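Local coordinates for heat shock protein-related protein (Deinococcus radiodurans, PDB 4FEI), which is a small heat shock protein of the HSP20 family, probably acting as a chaperone in the stress response, seen here as its alpha-crystallin domain, at residues S44-P48 / P59-F63; W5-A9 / L21-V27. One frame throughout, in Å; residues are numbered along the deposited sequence.

Overall arrangement
From the N terminus, the loop W5-A9 leads into strand 9-14, and strand 17-23 brings the chain back to it. Interaction 2 (W5-A9 / L21-V27) closes this hairpin, and the V24-V27 turn packs on W5. The chain then crosses to the other sheet of the sandwich, through strands 33-37 and 40-47. Interaction 1 (S44-P48 / P59-F63) closes the loop that follows, where strand 62-68 pairs with strand 40-47. The two contacts follow each other in series, neither nesting nor crossing. The centres of interactions 1 and 2 lie about 9 Å apart. They meet where R47 and F63 reach W5 and P25. Both also touch the second subunit.

Interaction 1 (S44-P48 / P59-F63); sequences SGERP and PSGRF
S44 lays its CB over one face of the R62 guanidinium, 3.7 Å from R62 CZ. R62 reaches back there because its chain bends at chi2 (94°). At G45 the strands form an antiparallel hydrogen-bonded pair. F63 N donates to G45 O at 2.9 Å, and G45 N returns a longer bond to F63 O. The F63 ring turns one face to the S44-G45 peptide, with F63 CE2 3.4 Å from G45 N. Its chi1 of 79° sets CG between the backbone N and the carbonyl carbon and brings the ring against the backbone of S44 and G45. G45 has no side chain to obstruct it. E46 faces R62 in the non-hydrogen-bonded pair, on the exposed side. Their charged ends stay apart, with E46 OE2 6.6 Å from R62 NH1.

R47 pairs with G61: G61 N donates to R47 O at 2.9 Å, and R47 N donates to G61 O. The chain turns a corner at G61, and the extended R47 side chain crosses P59 at a slant. R47 NE and R47 NH2 both hold P59 O side-on, each at 2.9 Å, close to the guanidinium plane. R47 NH2 also forms a salt bridge with D23 of the second subunit. W5 makes a cation-pi contact with R47 and meets the F63 ring edge-to-face. Strand 40-47 is the middle strand of its sheet, between strands 33-37 and 62-68.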
loop_
_atom_site.group_PDB
_atom_site.type_symbol
_atom_site.label_atom_id
_atom_site.label_comp_id
_atom_site.label_asym_id
_atom_site.label_seq_id
_atom_site.Cartn_x
_atom_site.Cartn_y
_atom_site.Cartn_z
ATOM N N SER A 44 -14.573 1.395 -3.920
ATOM C CA SER A 44 -14.752 1.551 -2.496
ATOM C C SER A 44 -14.243 0.325 -1.779
ATOM O O SER A 44 -14.134 -0.732 -2.361
ATOM C CB SER A 44 -16.233 1.832 -2.161
ATOM O OG SER A 44 -17.054 0.745 -2.577
ATOM N N GLY A 45 -13.893 0.490 -0.506
ATOM C CA GLY A 45 -13.456 -0.603 0.348
ATOM C C GLY A 45 -13.087 -0.086 1.716
ATOM O O GLY A 45 -13.368 1.070 2.037
ATOM N N GLU A 46 -12.404 -0.925 2.517
ATOM C CA GLU A 46 -12.122 -0.587 3.890
ATOM C C GLU A 46 -10.885 -1.319 4.396
ATOM O O GLU A 46 -10.601 -2.441 3.975
ATOM C CB GLU A 46 -13.333 -0.979 4.736
ATOM C CG GLU A 46 -13.229 -0.656 6.215
ATOM C CD GLU A 46 -14.429 -1.110 7.017
ATOM O OE1 GLU A 46 -14.496 -0.821 8.247
ATOM O OE2 GLU A 46 -15.305 -1.758 6.444
ATOM N N ARG A 47 -10.161 -0.693 5.322
ATOM C CA ARG A 47 -9.204 -1.419 6.138
ATOM C C ARG A 47 -9.364 -1.040 7.617
ATOM O O ARG A 47 -9.655 0.109 7.926
ATOM C CB ARG A 47 -7.754 -1.285 5.629
ATOM C CG ARG A 47 -7.016 -0.027 6.019
ATOM C CD ARG A 47 -5.536 -0.220 5.671
ATOM N NE ARG A 47 -4.720 0.982 5.741
ATOM C CZ ARG A 47 -3.422 1.026 5.416
ATOM N NH1 ARG A 47 -2.783 -0.080 5.043
ATOM N NH2 ARG A 47 -2.728 2.162 5.521
ATOM N N PRO A 48 -9.183 -2.022 8.525
ATOM C CA PRO A 48 -9.337 -1.748 9.957
ATOM C C PRO A 48 -8.301 -0.742 10.484
ATOM O O PRO A 48 -7.165 -0.677 9.985
ATOM C CB PRO A 48 -9.141 -3.142 10.620
ATOM C CG PRO A 48 -8.339 -3.940 9.642
ATOM C CD PRO A 48 -8.800 -3.426 8.261
ATOM N N PRO A 59 -3.093 5.726 6.835
ATOM C CA PRO A 59 -4.562 5.928 6.781
ATOM C C PRO A 59 -5.357 4.681 7.186
ATOM O O PRO A 59 -4.878 3.571 6.962
ATOM C CB PRO A 59 -4.830 6.214 5.300
ATOM C CG PRO A 59 -3.511 6.162 4.579
ATOM C CD PRO A 59 -2.504 5.544 5.486
ATOM N N SER A 60 -6.574 4.872 7.726
ATOM C CA SER A 60 -7.459 3.778 8.150
ATOM C C SER A 60 -8.873 4.011 7.666
ATOM O O SER A 60 -9.242 5.133 7.342
ATOM C CB SER A 60 -7.567 3.726 9.689
ATOM O OG SER A 60 -6.378 3.231 10.216
ATOM N N GLY A 61 -9.688 2.954 7.749
ATOM C CA GLY A 61 -11.127 3.043 7.593
ATOM C C GLY A 61 -11.546 2.888 6.139
ATOM O O GLY A 61 -10.797 2.336 5.325
ATOM N N ARG A 62 -12.748 3.378 5.836
ATOM C CA ARG A 62 -13.343 3.269 4.504
ATOM C C ARG A 62 -12.766 4.291 3.532
ATOM O O ARG A 62 -12.385 5.392 3.924
ATOM C CB ARG A 62 -14.858 3.372 4.601
ATOM C CG ARG A 62 -15.586 3.884 3.356
ATOM C CD ARG A 62 -16.075 2.770 2.458
ATOM N NE ARG A 62 -17.124 3.295 1.620
ATOM C CZ ARG A 62 -18.046 2.556 1.028
ATOM N NH1 ARG A 62 -18.011 1.219 1.173
ATOM N NH2 ARG A 62 -18.964 3.154 0.274
ATOM N N PHE A 63 -12.635 3.884 2.274
ATOM C CA PHE A 63 -12.227 4.776 1.213
ATOM C C PHE A 63 -13.264 4.741 0.067
ATOM O O PHE A 63 -13.919 3.731 -0.154
ATOM C CB PHE A 63 -10.832 4.375 0.688
ATOM C CG PHE A 63 -10.844 3.176 -0.271
ATOM C CD1 PHE A 63 -11.142 3.328 -1.643
ATOM C CD2 PHE A 63 -10.508 1.914 0.190
ATOM C CE1 PHE A 63 -11.123 2.250 -2.488
ATOM C CE2 PHE A 63 -10.480 0.821 -0.673
ATOM C CZ PHE A 63 -10.797 0.984 -2.002
#

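Interaction 2 (W5-A9 / L21-V27); sequences WTPAA and LLDVPGV
P7 packs its ring against the end of strand 17-23 and the V24 that follows it, with P7 CB 3.9 Å from V24 CG1 and 4.1 Å from L22 CG. L22 CD1 reaches on to A9 CB at 3.6 Å. The L22 chi1 of -166° sets CG anti to the backbone N, which helps place CD1 between the P7 carbonyl and A9 CB. These apolar groups face the interior, where F63 of strand 62-68 touches both P7 and L22. One direct backbone bond ties the segments: D23 N donates to A8 O at 3.0 Å, almost straight (171°). Next to it, A9 and L22 form an antiparallel non-hydrogen-bonded pair. The pair belongs to the hairpin of strands 9-14 and 17-23, on one sheet of the alpha-crystallin beta-sandwich. Beyond strand 17-23, V24 to V27 make a type II turn with G26 at a positive phi.

The W5 end is joined less directly. The indole lies beside the turn, with W5 CZ2 3.8 Å from V24 CA and 4.2 Å from P25 CD. A water in the plane of the indole, at its edge, links the two segments: it accepts from W5 NE1 at 3.0 Å and donates to D23 O at 2.6 Å. A8 is partly exposed and touches R58 of the second subunit. The D23 carboxylate also turns to that subunit, where it forms salt bridges with R47 and R58.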
loop_
_atom_site.group_PDB
_atom_site.type_symbol
_atom_site.label_atom_id
_atom_site.label_comp_id
_atom_site.label_asym_id
_atom_site.label_seq_id
_atom_site.Cartn_x
_atom_site.Cartn_y
_atom_site.Cartn_z
ATOM N N TRP A 5 -8.572 7.795 4.389
ATOM C CA TRP A 5 -7.855 7.052 3.363
ATOM C C TRP A 5 -8.312 7.429 1.952
ATOM O O TRP A 5 -9.508 7.300 1.609
ATOM C CB TRP A 5 -8.073 5.540 3.585
ATOM C CG TRP A 5 -7.119 4.696 2.848
ATOM C CD1 TRP A 5 -5.956 5.102 2.228
ATOM C CD2 TRP A 5 -7.191 3.268 2.683
ATOM N NE1 TRP A 5 -5.309 4.011 1.696
ATOM C CE2 TRP A 5 -6.048 2.876 1.960
ATOM C CE3 TRP A 5 -8.115 2.283 3.084
ATOM C CZ2 TRP A 5 -5.806 1.545 1.620
ATOM C CZ3 TRP A 5 -7.879 0.976 2.740
ATOM C CH2 TRP A 5 -6.726 0.614 2.007
ATOM N N THR A 6 -7.339 7.892 1.157
ATOM C CA THR A 6 -7.479 8.084 -0.286
ATOM C C THR A 6 -6.346 7.315 -0.987
ATOM O O THR A 6 -5.236 7.817 -1.123
ATOM C CB THR A 6 -7.508 9.592 -0.661
ATOM O OG1 THR A 6 -8.627 10.217 0.008
ATOM C CG2 THR A 6 -7.680 9.825 -2.200
ATOM N N PRO A 7 -6.632 6.072 -1.422
ATOM C CA PRO A 7 -5.572 5.231 -2.013
ATOM C C PRO A 7 -5.133 5.766 -3.362
ATOM O O PRO A 7 -5.985 6.080 -4.213
ATOM C CB PRO A 7 -6.229 3.841 -2.143
ATOM C CG PRO A 7 -7.698 4.036 -1.964
ATOM C CD PRO A 7 -7.923 5.356 -1.264
ATOM N N ALA A 8 -3.809 5.882 -3.533
ATOM C CA ALA A 8 -3.202 6.418 -4.741
ATOM C C ALA A 8 -3.504 5.541 -6.011
ATOM O O ALA A 8 -3.494 4.295 -5.940
ATOM C CB ALA A 8 -1.707 6.628 -4.519
ATOM N N ALA A 9 -3.771 6.192 -7.139
ATOM C CA ALA A 9 -4.271 5.521 -8.384
ATOM C C ALA A 9 -3.421 5.865 -9.633
ATOM O O ALA A 9 -3.065 7.011 -9.863
ATOM C CB ALA A 9 -5.714 5.890 -8.649
ATOM N N LEU A 21 -4.411 0.831 -11.552
ATOM C CA LEU A 21 -3.704 0.258 -10.412
ATOM C C LEU A 21 -3.971 1.125 -9.190
ATOM O O LEU A 21 -3.784 2.354 -9.210
ATOM C CB LEU A 21 -2.195 0.177 -10.664
ATOM C CG LEU A 21 -1.723 -0.764 -11.775
ATOM C CD1 LEU A 21 -1.504 -0.021 -13.055
ATOM C CD2 LEU A 21 -0.372 -1.363 -11.335
ATOM N N LEU A 22 -4.408 0.485 -8.117
ATOM C CA LEU A 22 -4.832 1.213 -6.908
ATOM C C LEU A 22 -4.103 0.643 -5.684
ATOM O O LEU A 22 -4.213 -0.538 -5.412
ATOM C CB LEU A 22 -6.362 1.116 -6.753
ATOM C CG LEU A 22 -7.011 2.074 -5.766
ATOM C CD1 LEU A 22 -7.054 3.503 -6.339
ATOM C CD2 LEU A 22 -8.445 1.576 -5.380
ATOM N N ASP A 23 -3.344 1.476 -4.986
ATOM C CA ASP A 23 -2.564 1.017 -3.830
ATOM C C ASP A 23 -3.506 0.837 -2.629
ATOM O O ASP A 23 -3.916 1.833 -1.989
ATOM C CB ASP A 23 -1.461 2.017 -3.448
ATOM C CG ASP A 23 -0.285 1.969 -4.375
ATOM O OD1 ASP A 23 0.473 2.980 -4.426
ATOM O OD2 ASP A 23 -0.079 0.939 -5.036
ATOM N N VAL A 24 -3.831 -0.436 -2.341
ATOM C CA VAL A 24 -4.724 -0.751 -1.230
ATOM C C VAL A 24 -4.093 -1.788 -0.235
ATOM O O VAL A 24 -4.609 -2.894 -0.070
ATOM C CB VAL A 24 -6.147 -1.211 -1.760
ATOM C CG1 VAL A 24 -6.958 -0.015 -2.357
ATOM C CG2 VAL A 24 -6.022 -2.329 -2.784
ATOM N N PRO A 25 -2.955 -1.449 0.395
ATOM C CA PRO A 25 -2.370 -2.441 1.312
ATOM C C PRO A 25 -3.223 -2.643 2.565
ATOM O O PRO A 25 -3.768 -1.671 3.077
ATOM C CB PRO A 25 -0.994 -1.829 1.679
ATOM C CG PRO A 25 -1.183 -0.400 1.543
ATOM C CD PRO A 25 -2.170 -0.202 0.385
ATOM N N GLY A 26 -3.355 -3.895 3.014
ATOM C CA GLY A 26 -4.047 -4.222 4.270
ATOM C C GLY A 26 -5.585 -4.195 4.174
ATOM O O GLY A 26 -6.271 -4.336 5.196
ATOM N N VAL A 27 -6.133 -4.036 2.960
ATOM C CA VAL A 27 -7.583 -3.950 2.773
ATOM C C VAL A 27 -8.256 -5.273 3.163
ATOM O O VAL A 27 -7.656 -6.347 2.982
ATOM C CB VAL A 27 -7.909 -3.575 1.314
ATOM C CG1 VAL A 27 -9.378 -3.243 1.096
ATOM C CG2 VAL A 27 -7.203 -2.392 1.049
HETATM O O HOH W 1 -3.048 3.393 -0.148
#